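Side-chain contacts in protein FimX (Pseudomonas aeruginosa PAO1, PDB 3HV8), which belongs to the EAL-domain family and holds C2E in a pocket of that domain, whose fold is a variant of the beta/alpha barrel: residues Leu55-Pro60 against Ala68-Ala73; Ser32-Phe37 against Gly62-Pro67; Gln26-Asn31 against Ala80-Arg85. All coordinates share one frame; numbering follows the deposited sequence.

Contact 1: residues Leu55-Pro60 against Ala68-Ala73. With C2E (9,9'-[(2R,3R,3aS,5S,7aR,9R,10R,10aS,12S,14aR)-3,5,10,12-tetrahydroxy-5,12-dioxidooctahydro-2H,7H-difuro[3,2-d:3',2'-j][1,3,7,9,2,8]tetraoxadiphosphacyclododecine-2,9-diyl]bis(2-amino-1,9-dihydro-6H-purin-6-one)), chain B.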
loop_
_atom_site.group_PDB
_atom_site.type_symbol
_atom_site.label_atom_id
_atom_site.label_comp_id
_atom_site.label_asym_id
_atom_site.label_seq_id
_atom_site.Cartn_x
_atom_site.Cartn_y
_atom_site.Cartn_z
ATOM N N LEU A 55 -6.945 6.032 3.173
ATOM C CA LEU A 55 -8.293 6.176 3.735
ATOM C C LEU A 55 -8.446 7.364 4.681
ATOM O O LEU A 55 -7.581 7.613 5.508
ATOM C CB LEU A 55 -8.642 4.916 4.520
ATOM C CG LEU A 55 -10.034 4.919 5.154
ATOM C CD1 LEU A 55 -11.109 4.960 4.076
ATOM C CD2 LEU A 55 -10.197 3.697 6.027
ATOM N N ARG A 56 -9.548 8.095 4.566
ATOM C CA ARG A 56 -9.887 9.097 5.566
ATOM C C ARG A 56 -11.299 8.828 6.058
ATOM O O ARG A 56 -12.185 8.502 5.273
ATOM C CB ARG A 56 -9.827 10.510 4.983
ATOM C CG ARG A 56 -8.482 10.903 4.401
ATOM C CD ARG A 56 -7.439 11.023 5.512
ATOM N NE ARG A 56 -6.130 11.436 5.012
ATOM C CZ ARG A 56 -5.122 10.600 4.765
ATOM N NH1 ARG A 56 -5.288 9.291 4.948
ATOM N NH2 ARG A 56 -3.963 11.074 4.314
ATOM N N LEU A 57 -11.507 8.929 7.362
ATOM C CA LEU A 57 -12.853 8.902 7.920
ATOM C C LEU A 57 -13.446 10.307 7.776
ATOM O O LEU A 57 -12.738 11.294 7.911
ATOM C CB LEU A 57 -12.794 8.472 9.385
ATOM C CG LEU A 57 -14.010 8.757 10.268
ATOM C CD1 LEU A 57 -15.180 7.876 9.875
ATOM C CD2 LEU A 57 -13.646 8.528 11.746
ATOM N N LEU A 58 -14.738 10.398 7.465
ATOM C CA LEU A 58 -15.378 11.711 7.423
ATOM C C LEU A 58 -16.194 11.822 8.694
ATOM O O LEU A 58 -17.085 11.011 8.932
ATOM C CB LEU A 58 -16.255 11.853 6.175
ATOM C CG LEU A 58 -15.536 11.775 4.821
ATOM C CD1 LEU A 58 -16.584 11.824 3.709
ATOM C CD2 LEU A 58 -14.506 12.878 4.632
ATOM N N ASN A 59 -15.818 12.762 9.557
ATOM C CA ASN A 59 -16.512 12.926 10.828
ATOM C C ASN A 59 -17.887 13.548 10.591
ATOM O O ASN A 59 -18.197 13.957 9.472
ATOM C CB ASN A 59 -15.661 13.687 11.865
ATOM C CG ASN A 59 -15.412 15.146 11.495
ATOM O OD1 ASN A 59 -14.480 15.765 12.010
ATOM N ND2 ASN A 59 -16.234 15.698 10.616
ATOM N N PRO A 60 -18.732 13.590 11.629
ATOM C CA PRO A 60 -20.083 14.103 11.381
ATOM C C PRO A 60 -20.130 15.515 10.781
ATOM O O PRO A 60 -21.180 15.897 10.278
ATOM C CB PRO A 60 -20.725 14.062 12.769
ATOM C CG PRO A 60 -20.035 12.916 13.450
ATOM C CD PRO A 60 -18.604 12.987 12.968
ATOM N N ALA A 68 -4.554 7.337 11.805
ATOM C CA ALA A 68 -3.973 7.351 13.143
ATOM C C ALA A 68 -5.031 7.452 14.242
ATOM O O ALA A 68 -4.860 6.879 15.317
ATOM C CB ALA A 68 -3.011 8.510 13.264
ATOM N N GLU A 69 -6.123 8.167 13.965
ATOM C CA GLU A 69 -7.144 8.428 14.981
ATOM C C GLU A 69 -8.252 7.381 15.082
ATOM O O GLU A 69 -9.102 7.464 15.983
ATOM C CB GLU A 69 -7.761 9.805 14.761
ATOM C CG GLU A 69 -6.738 10.925 14.707
ATOM C CD GLU A 69 -7.365 12.293 14.490
ATOM O OE1 GLU A 69 -8.531 12.486 14.891
ATOM O OE2 GLU A 69 -6.687 13.176 13.925
ATOM N N PHE A 70 -8.274 6.392 14.193
ATOM C CA PHE A 70 -9.364 5.415 14.240
ATOM C C PHE A 70 -9.035 3.963 13.914
ATOM O O PHE A 70 -9.753 3.081 14.349
ATOM C CB PHE A 70 -10.560 5.882 13.380
ATOM C CG PHE A 70 -10.296 5.858 11.897
ATOM C CD1 PHE A 70 -10.513 4.709 11.160
ATOM C CD2 PHE A 70 -9.836 7.000 11.242
ATOM C CE1 PHE A 70 -10.267 4.691 9.784
ATOM C CE2 PHE A 70 -9.599 6.992 9.871
ATOM C CZ PHE A 70 -9.811 5.837 9.145
ATOM N N LEU A 71 -7.980 3.686 13.136
ATOM C CA LEU A 71 -7.720 2.299 12.729
ATOM C C LEU A 71 -7.413 1.370 13.894
ATOM O O LEU A 71 -7.877 0.214 13.922
ATOM C CB LEU A 71 -6.603 2.204 11.675
ATOM C CG LEU A 71 -6.987 2.577 10.247
ATOM C CD1 LEU A 71 -5.780 2.338 9.341
ATOM C CD2 LEU A 71 -8.179 1.747 9.789
ATOM N N HIS A 72 -6.651 1.861 14.876
ATOM C CA HIS A 72 -6.338 1.067 16.067
ATOM C C HIS A 72 -7.586 0.655 16.841
ATOM O O HIS A 72 -7.765 -0.523 17.176
ATOM C CB HIS A 72 -5.338 1.807 16.971
ATOM C CG HIS A 72 -5.747 3.208 17.320
ATOM N ND1 HIS A 72 -4.916 4.084 17.981
ATOM C CD2 HIS A 72 -6.895 3.885 17.074
ATOM C CE1 HIS A 72 -5.545 5.238 18.153
ATOM N NE2 HIS A 72 -6.744 5.142 17.612
ATOM N N ALA A 73 -8.456 1.629 17.101
ATOM C CA ALA A 73 -9.665 1.391 17.865
ATOM C C ALA A 73 -10.592 0.492 17.053
ATOM O O ALA A 73 -11.225 -0.403 17.578
ATOM C CB ALA A 73 -10.326 2.726 18.192
HETATM P P1 C2E B . 1.791 4.348 5.449
HETATM O O2P C2E B . 2.799 3.307 4.776
HETATM O O1P C2E B . 2.570 5.083 6.466
HETATM O "O5'" C2E B . 1.269 5.492 4.470
HETATM C "C5'" C2E B . 2.141 6.615 4.237
HETATM C "C4'" C2E B . 1.828 7.839 5.124
HETATM O "O4'" C2E B . 2.714 8.920 4.748
HETATM C "C3'" C2E B . 0.433 8.296 4.718
HETATM O "O3'" C2E B . -0.263 8.780 5.877
HETATM C "C2'" C2E B . 0.683 9.396 3.659
HETATM O "O2'" C2E B . -0.334 10.379 3.610
HETATM C "C1'" C2E B . 1.988 9.999 4.178
HETATM N N9 C2E B . 2.815 10.634 3.163
HETATM C C8 C2E B . 2.736 10.470 1.800
HETATM N N7 C2E B . 3.759 11.062 1.226
HETATM C C5 C2E B . 4.523 11.647 2.195
HETATM C C6 C2E B . 5.711 12.411 2.169
HETATM O O6 C2E B . 6.331 12.651 1.131
HETATM N N1 C2E B . 6.171 12.849 3.350
HETATM C C2 C2E B . 5.531 12.579 4.519
HETATM N N2 C2E B . 6.066 13.057 5.687
HETATM N N3 C2E B . 4.427 11.870 4.558
HETATM C C4 C2E B . 3.915 11.393 3.423
HETATM P P11 C2E B . -1.786 8.296 6.066
HETATM O O21 C2E B . -2.355 9.011 7.349
HETATM O O11 C2E B . -2.567 8.499 4.829
HETATM O O5A C2E B . -1.677 6.730 6.289
HETATM C C5A C2E B . -0.969 6.239 7.436
HETATM C C4A C2E B . -1.124 4.725 7.555
HETATM O O4A C2E B . -2.514 4.404 7.714
HETATM C C3A C2E B . -0.677 3.937 6.323
HETATM O O3A C2E B . 0.710 3.622 6.344
HETATM C C2A C2E B . -1.450 2.632 6.526
HETATM O O2A C2E B . -0.824 1.835 7.546
HETATM C C1A C2E B . -2.764 3.142 7.128
HETATM N N91 C2E B . -3.739 3.306 6.057
HETATM C C81 C2E B . -3.979 4.404 5.281
HETATM N N71 C2E B . -4.941 4.120 4.446
HETATM C C51 C2E B . -5.411 2.860 4.693
HETATM C C61 C2E B . -6.429 2.038 4.167
HETATM O O61 C2E B . -7.106 2.348 3.179
HETATM N N11 C2E B . -6.563 0.816 4.745
HETATM C C21 C2E B . -5.777 0.388 5.780
HETATM N N21 C2E B . -5.951 -0.874 6.275
HETATM N N31 C2E B . -4.811 1.126 6.262
HETATM C C41 C2E B . -4.638 2.347 5.745
#
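Phe70 offers two different parts of one ring to two leucines of the same strand: Leu57 sits over a face, while Leu55 meets the rim. The beta-carbon of Leu57 makes the CH-pi contact, 4.0 Å from the centroid of the Phe70 ring and tilted toward the CE2 side, where Leu57 CB and Phe70 CE2 come within 3.6 Å. Leu55 touches with a single branch, its CD2 lying in the ring plane 3.8 Å from Phe70 CZ. The ring is placed by a first torsion of 70°, which sets Phe70 CG between its own backbone N and carbonyl carbon and sends the ring from the N-cap position of helix 71-76 against Leu55 and Leu57 of the strand. That strand, 49-58, belongs to the curled sheet of the EAL-domain barrel, and Val20 and Leu24 of helix 20-30 also pack on Phe70, so the ring joins the barrel wall to two helices outside it. At Leu55 and Arg56 the same strand also meets the ligand. The backbone N of Leu55 donates a nearly straight bond of 3.0 Å to C2E N71, and the methylene of Leu55 rests against the same base. Arg56, whose beta-carbon points away from Phe70, grips one phosphate oxygen with both terminal nitrogens: NH1 of Arg56 lies 2.8 Å from C2E O11, and NH2 of Arg56 3.0 Å from that atom. A third bond steadies the guanidinium, for Arg56 NH1 also donates to Leu55 O at 2.9 Å; Leu55 O lies close to the guanidinium plane, whereas NH1 comes from above the plane of that carbonyl. A bend at chi2 (-68°) turns the chain back toward the carbonyl of Leu55. From helix 71-76, Leu71 brings a methyl to the base, with CD1 3.4 Å from C2E N31.

Contact 2: residues Ser32-Phe37 against Gly62-Pro67. With C2E (9,9'-[(2R,3R,3aS,5S,7aR,9R,10R,10aS,12S,14aR)-3,5,10,12-tetrahydroxy-5,12-dioxidooctahydro-2H,7H-difuro[3,2-d:3',2'-j][1,3,7,9,2,8]tetraoxadiphosphacyclododecine-2,9-diyl]bis(2-amino-1,9-dihydro-6H-purin-6-one)), chain B.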
loop_
_atom_site.group_PDB
_atom_site.type_symbol
_atom_site.label_atom_id
_atom_site.label_comp_id
_atom_site.label_asym_id
_atom_site.label_seq_id
_atom_site.Cartn_x
_atom_site.Cartn_y
_atom_site.Cartn_z
ATOM N N SER A 32 -19.409 7.183 5.012
ATOM C CA SER A 32 -18.774 8.337 5.635
ATOM C C SER A 32 -17.266 8.145 5.736
ATOM O O SER A 32 -16.659 8.372 6.789
ATOM C CB SER A 32 -19.373 8.645 7.002
ATOM O OG SER A 32 -19.083 9.987 7.359
ATOM N N PHE A 33 -16.694 7.715 4.622
ATOM C CA PHE A 33 -15.246 7.612 4.424
ATOM C C PHE A 33 -14.924 8.233 3.077
ATOM O O PHE A 33 -15.799 8.374 2.202
ATOM C CB PHE A 33 -14.770 6.154 4.401
ATOM C CG PHE A 33 -14.891 5.440 5.717
ATOM C CD1 PHE A 33 -13.878 5.526 6.665
ATOM C CD2 PHE A 33 -16.008 4.663 6.007
ATOM C CE1 PHE A 33 -13.975 4.860 7.862
ATOM C CE2 PHE A 33 -16.108 3.994 7.211
ATOM C CZ PHE A 33 -15.077 4.090 8.148
ATOM N N ARG A 34 -13.662 8.580 2.875
ATOM C CA ARG A 34 -13.230 9.090 1.591
ATOM C C ARG A 34 -11.907 8.423 1.225
ATOM O O ARG A 34 -11.027 8.275 2.079
ATOM C CB ARG A 34 -13.053 10.596 1.665
ATOM C CG ARG A 34 -12.453 11.220 0.416
ATOM C CD ARG A 34 -12.465 12.738 0.510
ATOM N NE ARG A 34 -13.828 13.244 0.647
ATOM C CZ ARG A 34 -14.151 14.380 1.254
ATOM N NH1 ARG A 34 -15.425 14.749 1.324
ATOM N NH2 ARG A 34 -13.209 15.146 1.791
ATOM N N LEU A 35 -11.763 8.019 -0.033
ATOM C CA LEU A 35 -10.476 7.546 -0.536
ATOM C C LEU A 35 -9.683 8.690 -1.157
ATOM O O LEU A 35 -10.213 9.478 -1.959
ATOM C CB LEU A 35 -10.673 6.445 -1.572
ATOM C CG LEU A 35 -11.418 5.209 -1.082
ATOM C CD1 LEU A 35 -11.519 4.153 -2.162
ATOM C CD2 LEU A 35 -10.750 4.642 0.170
ATOM N N LEU A 36 -8.403 8.773 -0.796
ATOM C CA LEU A 36 -7.457 9.634 -1.483
ATOM C C LEU A 36 -6.469 8.752 -2.254
ATOM O O LEU A 36 -6.316 7.559 -1.956
ATOM C CB LEU A 36 -6.696 10.508 -0.486
ATOM C CG LEU A 36 -7.547 11.294 0.513
ATOM C CD1 LEU A 36 -6.617 12.093 1.436
ATOM C CD2 LEU A 36 -8.535 12.213 -0.224
ATOM N N PHE A 37 -5.788 9.359 -3.223
ATOM C CA PHE A 37 -4.928 8.657 -4.163
ATOM C C PHE A 37 -3.616 9.386 -4.265
ATOM O O PHE A 37 -3.594 10.596 -4.470
ATOM C CB PHE A 37 -5.622 8.598 -5.523
ATOM C CG PHE A 37 -6.978 7.958 -5.461
ATOM C CD1 PHE A 37 -7.111 6.583 -5.546
ATOM C CD2 PHE A 37 -8.114 8.730 -5.281
ATOM C CE1 PHE A 37 -8.355 5.982 -5.451
ATOM C CE2 PHE A 37 -9.362 8.138 -5.190
ATOM C CZ PHE A 37 -9.480 6.762 -5.281
ATOM N N GLY A 62 -18.055 16.446 8.294
ATOM C CA GLY A 62 -17.536 16.351 6.941
ATOM C C GLY A 62 -16.031 16.546 6.837
ATOM O O GLY A 62 -15.498 16.713 5.742
ATOM N N GLN A 63 -15.346 16.529 7.977
ATOM C CA GLN A 63 -13.891 16.690 7.994
ATOM C C GLN A 63 -13.151 15.363 7.797
ATOM O O GLN A 63 -13.596 14.324 8.280
ATOM C CB GLN A 63 -13.442 17.314 9.311
ATOM C CG GLN A 63 -13.951 18.726 9.551
ATOM C CD GLN A 63 -13.482 19.278 10.883
ATOM O OE1 GLN A 63 -13.725 18.684 11.938
ATOM N NE2 GLN A 63 -12.797 20.418 10.842
ATOM N N GLU A 64 -12.015 15.425 7.108
ATOM C CA GLU A 64 -11.167 14.245 6.940
ATOM C C GLU A 64 -10.382 13.971 8.212
ATOM O O GLU A 64 -9.690 14.849 8.733
ATOM C CB GLU A 64 -10.218 14.409 5.753
ATOM C CG GLU A 64 -10.914 14.355 4.420
ATOM C CD GLU A 64 -9.997 14.671 3.254
ATOM O OE1 GLU A 64 -10.495 14.712 2.113
ATOM O OE2 GLU A 64 -8.779 14.874 3.467
ATOM N N VAL A 65 -10.514 12.748 8.711
ATOM C CA VAL A 65 -9.809 12.281 9.898
ATOM C C VAL A 65 -8.851 11.175 9.468
ATOM O O VAL A 65 -9.246 10.230 8.787
ATOM C CB VAL A 65 -10.790 11.720 10.934
ATOM C CG1 VAL A 65 -10.067 11.251 12.192
ATOM C CG2 VAL A 65 -11.857 12.761 11.264
ATOM N N PRO A 66 -7.578 11.293 9.858
ATOM C CA PRO A 66 -6.538 10.349 9.431
ATOM C C PRO A 66 -6.600 9.016 10.156
ATOM O O PRO A 66 -7.117 8.943 11.279
ATOM C CB PRO A 66 -5.240 11.066 9.810
ATOM C CG PRO A 66 -5.604 11.950 10.936
ATOM C CD PRO A 66 -7.057 12.326 10.772
ATOM N N PRO A 67 -6.064 7.961 9.521
ATOM C CA PRO A 67 -6.057 6.591 10.056
ATOM C C PRO A 67 -5.523 6.495 11.478
ATOM O O PRO A 67 -6.000 5.663 12.260
ATOM C CB PRO A 67 -5.117 5.852 9.107
ATOM C CG PRO A 67 -5.270 6.589 7.807
ATOM C CD PRO A 67 -5.518 8.022 8.149
HETATM P P1 C2E B . 1.791 4.348 5.449
HETATM O O2P C2E B . 2.799 3.307 4.776
HETATM O O1P C2E B . 2.570 5.083 6.466
HETATM O "O5'" C2E B . 1.269 5.492 4.470
HETATM C "C5'" C2E B . 2.141 6.615 4.237
HETATM C "C4'" C2E B . 1.828 7.839 5.124
HETATM O "O4'" C2E B . 2.714 8.920 4.748
HETATM C "C3'" C2E B . 0.433 8.296 4.718
HETATM O "O3'" C2E B . -0.263 8.780 5.877
HETATM C "C2'" C2E B . 0.683 9.396 3.659
HETATM O "O2'" C2E B . -0.334 10.379 3.610
HETATM C "C1'" C2E B . 1.988 9.999 4.178
HETATM N N9 C2E B . 2.815 10.634 3.163
HETATM C C8 C2E B . 2.736 10.470 1.800
HETATM N N7 C2E B . 3.759 11.062 1.226
HETATM C C5 C2E B . 4.523 11.647 2.195
HETATM C C6 C2E B . 5.711 12.411 2.169
HETATM O O6 C2E B . 6.331 12.651 1.131
HETATM N N1 C2E B . 6.171 12.849 3.350
HETATM C C2 C2E B . 5.531 12.579 4.519
HETATM N N2 C2E B . 6.066 13.057 5.687
HETATM N N3 C2E B . 4.427 11.870 4.558
HETATM C C4 C2E B . 3.915 11.393 3.423
HETATM P P11 C2E B . -1.786 8.296 6.066
HETATM O O21 C2E B . -2.355 9.011 7.349
HETATM O O11 C2E B . -2.567 8.499 4.829
HETATM O O5A C2E B . -1.677 6.730 6.289
HETATM C C5A C2E B . -0.969 6.239 7.436
HETATM C C4A C2E B . -1.124 4.725 7.555
HETATM O O4A C2E B . -2.514 4.404 7.714
HETATM C C3A C2E B . -0.677 3.937 6.323
HETATM O O3A C2E B . 0.710 3.622 6.344
HETATM C C2A C2E B . -1.450 2.632 6.526
HETATM O O2A C2E B . -0.824 1.835 7.546
HETATM C C1A C2E B . -2.764 3.142 7.128
HETATM N N91 C2E B . -3.739 3.306 6.057
HETATM C C81 C2E B . -3.979 4.404 5.281
HETATM N N71 C2E B . -4.941 4.120 4.446
HETATM C C51 C2E B . -5.411 2.860 4.693
HETATM C C61 C2E B . -6.429 2.038 4.167
HETATM O O61 C2E B . -7.106 2.348 3.179
HETATM N N11 C2E B . -6.563 0.816 4.745
HETATM C C21 C2E B . -5.777 0.388 5.780
HETATM N N21 C2E B . -5.951 -0.874 6.275
HETATM N N31 C2E B . -4.811 1.126 6.262
HETATM C C41 C2E B . -4.638 2.347 5.745
HETATM O O HOH W 1 -13.631 17.148 3.738
HETATM O O HOH W 2 -17.339 15.918 3.651
#
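Arg34 leaves the strand with CG opposite its backbone N (chi1 174°) and stays extended until chi3, whose torsion of -60° turns the guanidinium toward Glu64, whose chain beyond CG is straight. The two side chains cross at about a right angle, and Arg34 NH2 donates to Glu64 OE1 at 2.8 Å in a salt bridge held by one bond. The carboxylate oxygen lies in the guanidinium plane but is approached on its anti side, the two planes being 69° apart. Arg34 CD approaches the same oxygen, 3.2 Å from Glu64 OE1, and Leu36 adds an apolar flank, with CD2 3.9 Å from Glu64 OE1. Two waters extend the link to the backbone: one joins Arg34 NH2 to Gly62 O, while the other donates to Gly62 O and receives only a weak bond from Arg34 NH1. Gly62 has backbone angles at which a beta-carbon would jam against the preceding carbonyl. Strands 33-42 and 64-65 are the two antiparallel neighbours of this end of strand 49-58, paired through Arg34 with Arg56 and Val65 with Leu57; the salt bridge therefore spans the middle strand, touching Leu58 and Arg56, on the sheet face opposite to Phe33, which packs on helix 20-30.

Contact 3: residues Gln26-Asn31 against Ala80-Arg85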
loop_
_atom_site.group_PDB
_atom_site.type_symbol
_atom_site.label_atom_id
_atom_site.label_comp_id
_atom_site.label_asym_id
_atom_site.label_seq_id
_atom_site.Cartn_x
_atom_site.Cartn_y
_atom_site.Cartn_z
ATOM N N GLN A 26 -21.399 3.516 12.325
ATOM C CA GLN A 26 -22.303 4.306 11.493
ATOM C C GLN A 26 -21.670 4.656 10.142
ATOM O O GLN A 26 -22.316 4.570 9.100
ATOM C CB GLN A 26 -22.690 5.567 12.261
ATOM C CG GLN A 26 -23.453 6.612 11.519
ATOM C CD GLN A 26 -23.953 7.671 12.474
ATOM O OE1 GLN A 26 -24.909 7.446 13.214
ATOM N NE2 GLN A 26 -23.288 8.821 12.490
ATOM N N ALA A 27 -20.402 5.051 10.156
ATOM C CA ALA A 27 -19.698 5.427 8.929
ATOM C C ALA A 27 -19.668 4.297 7.890
ATOM O O ALA A 27 -19.793 4.562 6.690
ATOM C CB ALA A 27 -18.257 5.858 9.272
ATOM N N LEU A 28 -19.489 3.064 8.360
ATOM C CA LEU A 28 -19.458 1.867 7.519
ATOM C C LEU A 28 -20.773 1.618 6.802
ATOM O O LEU A 28 -20.807 0.919 5.787
ATOM C CB LEU A 28 -19.099 0.636 8.347
ATOM C CG LEU A 28 -17.605 0.514 8.645
ATOM C CD1 LEU A 28 -17.390 -0.472 9.779
ATOM C CD2 LEU A 28 -16.829 0.123 7.372
ATOM N N GLU A 29 -21.845 2.188 7.337
ATOM C CA GLU A 29 -23.172 2.006 6.741
ATOM C C GLU A 29 -23.671 3.229 5.975
ATOM O O GLU A 29 -24.746 3.185 5.368
ATOM C CB GLU A 29 -24.188 1.613 7.817
ATOM C CG GLU A 29 -23.870 0.312 8.540
ATOM C CD GLU A 29 -24.005 -0.918 7.652
ATOM O OE1 GLU A 29 -23.829 -2.041 8.172
ATOM O OE2 GLU A 29 -24.289 -0.770 6.443
ATOM N N THR A 30 -22.911 4.315 5.993
ATOM C CA THR A 30 -23.343 5.558 5.351
ATOM C C THR A 30 -22.335 6.168 4.375
ATOM O O THR A 30 -22.466 7.325 3.982
ATOM C CB THR A 30 -23.667 6.618 6.402
ATOM O OG1 THR A 30 -22.498 6.837 7.210
ATOM C CG2 THR A 30 -24.808 6.163 7.292
ATOM N N ASN A 31 -21.321 5.394 3.984
ATOM C CA ASN A 31 -20.244 5.898 3.114
ATOM C C ASN A 31 -19.536 7.123 3.684
ATOM O O ASN A 31 -19.104 7.993 2.936
ATOM C CB ASN A 31 -20.742 6.243 1.695
ATOM C CG ASN A 31 -20.908 5.023 0.816
ATOM O OD1 ASN A 31 -20.245 4.010 1.000
ATOM N ND2 ASN A 31 -21.812 5.118 -0.154
ATOM N N ALA A 80 -12.095 -3.912 11.795
ATOM C CA ALA A 80 -11.011 -3.693 10.833
ATOM C C ALA A 80 -11.252 -4.400 9.500
ATOM O O ALA A 80 -10.946 -3.850 8.437
ATOM C CB ALA A 80 -9.643 -4.096 11.431
ATOM N N GLU A 81 -11.807 -5.607 9.548
ATOM C CA GLU A 81 -12.108 -6.323 8.320
ATOM C C GLU A 81 -13.156 -5.586 7.504
ATOM O O GLU A 81 -13.024 -5.438 6.290
ATOM C CB GLU A 81 -12.582 -7.744 8.619
ATOM C CG GLU A 81 -11.570 -8.608 9.387
ATOM C CD GLU A 81 -11.766 -8.568 10.899
ATOM O OE1 GLU A 81 -12.321 -7.579 11.421
ATOM O OE2 GLU A 81 -11.355 -9.543 11.568
ATOM N N LYS A 82 -14.197 -5.096 8.175
ATOM C CA LYS A 82 -15.243 -4.334 7.489
ATOM C C LYS A 82 -14.706 -3.061 6.842
ATOM O O LYS A 82 -15.103 -2.705 5.740
ATOM C CB LYS A 82 -16.386 -3.984 8.449
ATOM C CG LYS A 82 -17.427 -5.074 8.578
ATOM C CD LYS A 82 -18.680 -4.553 9.264
ATOM C CE LYS A 82 -18.851 -5.175 10.633
ATOM N NZ LYS A 82 -19.117 -6.634 10.501
ATOM N N ILE A 83 -13.813 -2.350 7.523
ATOM C CA ILE A 83 -13.195 -1.179 6.919
ATOM C C ILE A 83 -12.398 -1.559 5.671
ATOM O O ILE A 83 -12.519 -0.914 4.623
ATOM C CB ILE A 83 -12.292 -0.435 7.937
ATOM C CG1 ILE A 83 -13.163 0.261 8.990
ATOM C CG2 ILE A 83 -11.366 0.539 7.225
ATOM C CD1 ILE A 83 -12.370 0.906 10.123
ATOM N N ASP A 84 -11.611 -2.625 5.764
ATOM C CA ASP A 84 -10.855 -3.075 4.602
ATOM C C ASP A 84 -11.782 -3.463 3.438
ATOM O O ASP A 84 -11.492 -3.138 2.290
ATOM C CB ASP A 84 -9.931 -4.251 4.965
ATOM C CG ASP A 84 -8.691 -3.819 5.742
ATOM O OD1 ASP A 84 -8.375 -2.604 5.793
ATOM O OD2 ASP A 84 -8.040 -4.715 6.305
ATOM N N ARG A 85 -12.895 -4.136 3.721
ATOM C CA ARG A 85 -13.811 -4.494 2.637
ATOM C C ARG A 85 -14.400 -3.241 1.992
ATOM O O ARG A 85 -14.578 -3.209 0.775
ATOM C CB ARG A 85 -14.955 -5.394 3.126
ATOM C CG ARG A 85 -14.531 -6.678 3.850
ATOM C CD ARG A 85 -13.895 -7.726 2.957
ATOM N NE ARG A 85 -13.618 -8.975 3.686
ATOM C CZ ARG A 85 -14.459 -10.008 3.768
ATOM N NH1 ARG A 85 -14.119 -11.096 4.454
ATOM N NH2 ARG A 85 -15.642 -9.959 3.163
#
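Leu28 lays one methyl over a face of the flat peptide that joins Lys82 to Ile83, with CD2 of Leu28 3.7 Å from Lys82 O and 3.9 Å from Ile83 CA. A second flat group, the carbonyl of Gln26, is used from both faces: Glu29 N comes to Gln26 O from one at 3.0 Å, and Thr30 OG1 from the other, also 3.0 Å from Gln26 O. The first of these joins residues three apart, as does the bond from Thr30 N to Ala27 O, whereas the facing helix keeps the regular four-residue spacing from Ala80 to Asp84 and from Glu81 to Arg85. Leu28 carries the whole contact from its side. Its other methyl, CD1, lies 3.9 Å from Lys82 CB, and CD2 also touches Ile83, 4.0 Å from CG1 of that residue. Lys82 starts toward Leu28, but bends at chi3 (-112°) and chi4 lead its amine away, so only the base of the chain takes part. The contact thus packs helix 20-30 against the first turns of helix 80-96 on the outside of the barrel, with Phe33 also touching Leu28. On the far side of the second helix, Asp84 turns away and bonds through OD1 to C2E and through OD2 to Ser112 and Ser115. Chemically the join is van der Waals packing of a leucine on backbone and aliphatic atoms, with no hydrogen bond between the two segments: the opposite charges of Glu29 and Lys82 remain 7.0 Å apart between OE1 and NZ, so any attraction between them would be long-range and probably modest.

In the fold
Contact 1 is the buried member of the set, its three touching residues all enclosed, while contacts 2 and 3 are partly buried. Contacts 1 and 2 share the sheet: strand 49-58 supplies one side of contact 1 and runs between the two strands joined by contact 2, their centres about 7 Å apart. Contact 3 joins two helices outside that sheet, yet Ile83 CG2 meets Leu55 CD2 at 3.6 Å, so its packing continues into contact 1. The chemistry follows the position: aromatic and aliphatic where the strand meets Phe70, charged and hydrated at the sheet's other face, van der Waals packing of a leucine between the helices. Contacts 1 and 2 touch C2E directly, and contact 3 includes Asp84 of its pocket.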